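Local atomic coordinates of cytochrome P450 (Bacillus megaterium, PDB entry 5L92), a protein that binds heme and corticosterone and, as a cytochrome P450, probably uses molecular oxygen to hydroxylate steroids. Residues 121-126 with 371-376. Residues are numbered along the deposited sequence; the frame is centred on the assembly and turned at random.
Sequences ELLQEV and DRYPQM
Leu123 packs against one face of the Arg372 guanidinium, its CD1 methyl over the centre of the group, 3.8 Å from Arg372 CZ. Leu123 CB reaches the same face nearer its margin, 3.6 Å from Arg372 NH1. A branched aliphatic chain suits this place, because the face of a guanidinium forms no hydrogen bonds and accepts apolar cover while the N-H groups point outward in the plane. Arg372 NE makes a salt bridge to Glu368, one helical turn back. A bend at chi2 (-140°) helps swing the long chain across to the leucine. The other methyl, Leu123 CD2, meets the ring edge of Tyr373, 3.9 Å from CE2. Here the C-terminal ends of two helices of the P450 fold, 112-125 and 355-372, come together far from the heme; the second follows the heme-ligating Cys352 and is the L helix of the family. Tyr373 leaves helical geometry and opens a type I beta turn to Met376, closed by Met376 N on Tyr373 O (3.1 Å). The tyrosine suits a buried helix end because its ring packs while its hydroxyl shares a hydrogen bond with a water 2.7 Å from Tyr373 OH; the same water donates to Leu123 O at 2.8 Å. With an alanine at Arg372, Glu368 is likely to lose its salt-bridge mate and Leu123 CD1 the flat group packed over it. Leu123 also packs against Leu138 of helix 134-139.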
loop_
_atom_site.group_PDB
_atom_site.type_symbol
_atom_site.label_atom_id
_atom_site.label_comp_id
_atom_site.label_asym_id
_atom_site.label_seq_id
_atom_site.Cartn_x
_atom_site.Cartn_y
_atom_site.Cartn_z
ATOM N N GLU A 121 21.641 -4.807 8.644
ATOM C CA GLU A 121 21.817 -3.909 9.781
ATOM C C GLU A 121 20.650 -4.032 10.755
ATOM O O GLU A 121 20.852 -4.149 11.969
ATOM C CB GLU A 121 21.969 -2.453 9.299
ATOM C CG GLU A 121 22.168 -1.437 10.451
ATOM C CD GLU A 121 22.193 0.043 10.004
ATOM O OE1 GLU A 121 21.622 0.386 8.938
ATOM O OE2 GLU A 121 22.787 0.873 10.737
ATOM N N LEU A 122 19.410 -4.018 10.243
ATOM C CA LEU A 122 18.243 -4.170 11.122
ATOM C C LEU A 122 18.253 -5.515 11.857
ATOM O O LEU A 122 18.006 -5.584 13.069
ATOM C CB LEU A 122 16.966 -4.017 10.308
ATOM C CG LEU A 122 16.717 -2.586 9.877
ATOM C CD1 LEU A 122 15.600 -2.602 8.879
ATOM C CD2 LEU A 122 16.396 -1.676 11.068
ATOM N N LEU A 123 18.530 -6.596 11.138
ATOM C CA LEU A 123 18.615 -7.896 11.794
ATOM C C LEU A 123 19.697 -7.885 12.879
ATOM O O LEU A 123 19.481 -8.382 13.994
ATOM C CB LEU A 123 18.867 -8.983 10.742
ATOM C CG LEU A 123 17.641 -9.348 9.913
ATOM C CD1 LEU A 123 18.008 -10.104 8.643
ATOM C CD2 LEU A 123 16.712 -10.161 10.756
ATOM N N GLN A 124 20.841 -7.257 12.599
ATOM C CA GLN A 124 21.926 -7.218 13.582
ATOM C C GLN A 124 21.495 -6.503 14.851
ATOM O O GLN A 124 21.863 -6.906 15.965
ATOM C CB GLN A 124 23.159 -6.528 12.977
ATOM C CG GLN A 124 24.429 -6.665 13.831
ATOM C CD GLN A 124 24.777 -8.123 14.200
ATOM O OE1 GLN A 124 25.111 -8.941 13.335
ATOM N NE2 GLN A 124 24.710 -8.439 15.493
ATOM N N GLU A 125 20.707 -5.438 14.706
ATOM C CA GLU A 125 20.273 -4.674 15.862
ATOM C C GLU A 125 19.409 -5.490 16.824
ATOM O O GLU A 125 19.375 -5.188 18.019
ATOM C CB GLU A 125 19.548 -3.419 15.372
ATOM C CG GLU A 125 20.540 -2.442 14.726
ATOM C CD GLU A 125 19.889 -1.171 14.243
ATOM O OE1 GLU A 125 18.668 -1.022 14.464
ATOM O OE2 GLU A 125 20.603 -0.324 13.646
ATOM N N VAL A 126 18.736 -6.533 16.355
ATOM C CA VAL A 126 17.916 -7.336 17.252
ATOM C C VAL A 126 18.440 -8.766 17.378
ATOM O O VAL A 126 17.741 -9.636 17.900
ATOM C CB VAL A 126 16.428 -7.307 16.828
ATOM C CG1 VAL A 126 15.844 -5.893 17.028
ATOM C CG2 VAL A 126 16.252 -7.743 15.394
ATOM N N ASP A 371 16.058 -17.427 5.785
ATOM C CA ASP A 371 17.342 -18.128 5.791
ATOM C C ASP A 371 17.932 -18.178 7.195
ATOM O O ASP A 371 18.552 -19.172 7.576
ATOM C CB ASP A 371 18.317 -17.449 4.825
ATOM C CG ASP A 371 19.612 -18.235 4.657
ATOM O OD1 ASP A 371 19.635 -19.206 3.861
ATOM O OD2 ASP A 371 20.594 -17.890 5.339
ATOM N N ARG A 372 17.728 -17.136 7.970
ATOM C CA ARG A 372 18.227 -17.056 9.322
ATOM C C ARG A 372 17.424 -17.734 10.381
ATOM O O ARG A 372 17.981 -18.229 11.296
ATOM C CB ARG A 372 18.348 -15.604 9.762
ATOM C CG ARG A 372 19.240 -14.766 8.892
ATOM C CD ARG A 372 20.071 -13.827 9.691
ATOM N NE ARG A 372 20.765 -12.870 8.867
ATOM C CZ ARG A 372 21.349 -11.796 9.350
ATOM N NH1 ARG A 372 21.320 -11.560 10.626
ATOM N NH2 ARG A 372 21.974 -10.977 8.556
ATOM N N TYR A 373 16.116 -17.719 10.272
ATOM C CA TYR A 373 15.254 -18.287 11.286
ATOM C C TYR A 373 14.228 -19.298 10.750
ATOM O O TYR A 373 13.053 -19.096 10.810
ATOM C CB TYR A 373 14.574 -17.149 12.054
ATOM C CG TYR A 373 15.504 -16.029 12.436
ATOM C CD1 TYR A 373 16.576 -16.262 13.242
ATOM C CD2 TYR A 373 15.313 -14.744 11.983
ATOM C CE1 TYR A 373 17.427 -15.270 13.583
ATOM C CE2 TYR A 373 16.170 -13.738 12.330
ATOM C CZ TYR A 373 17.227 -14.021 13.118
ATOM O OH TYR A 373 18.091 -13.071 13.474
ATOM N N PRO A 374 14.786 -20.448 10.235
ATOM C CA PRO A 374 13.833 -21.414 9.691
ATOM C C PRO A 374 12.851 -22.073 10.660
ATOM O O PRO A 374 11.898 -22.613 10.220
ATOM C CB PRO A 374 14.710 -22.480 9.065
ATOM C CG PRO A 374 15.958 -22.435 9.784
ATOM C CD PRO A 374 16.187 -21.023 10.047
ATOM N N GLN A 375 13.115 -22.006 11.942
ATOM C CA GLN A 375 12.263 -22.593 12.914
ATOM C C GLN A 375 11.408 -21.556 13.625
ATOM O O GLN A 375 10.854 -21.829 14.648
ATOM C CB GLN A 375 13.080 -23.401 13.896
ATOM C CG GLN A 375 13.892 -24.510 13.288
ATOM C CD GLN A 375 13.102 -25.342 12.314
ATOM O OE1 GLN A 375 12.064 -25.901 12.651
ATOM N NE2 GLN A 375 13.574 -25.416 11.097
ATOM N N MET A 376 11.296 -20.377 13.053
ATOM C CA MET A 376 10.495 -19.327 13.623
ATOM C C MET A 376 9.017 -19.691 13.795
ATOM O O MET A 376 8.469 -20.437 13.050
ATOM C CB MET A 376 10.652 -18.016 12.835
ATOM C CG MET A 376 9.720 -17.797 11.667
ATOM S SD MET A 376 9.893 -16.224 10.820
ATOM C CE MET A 376 10.817 -16.716 9.451
HETATM O O HOH W 1 18.015 -10.655 14.655
#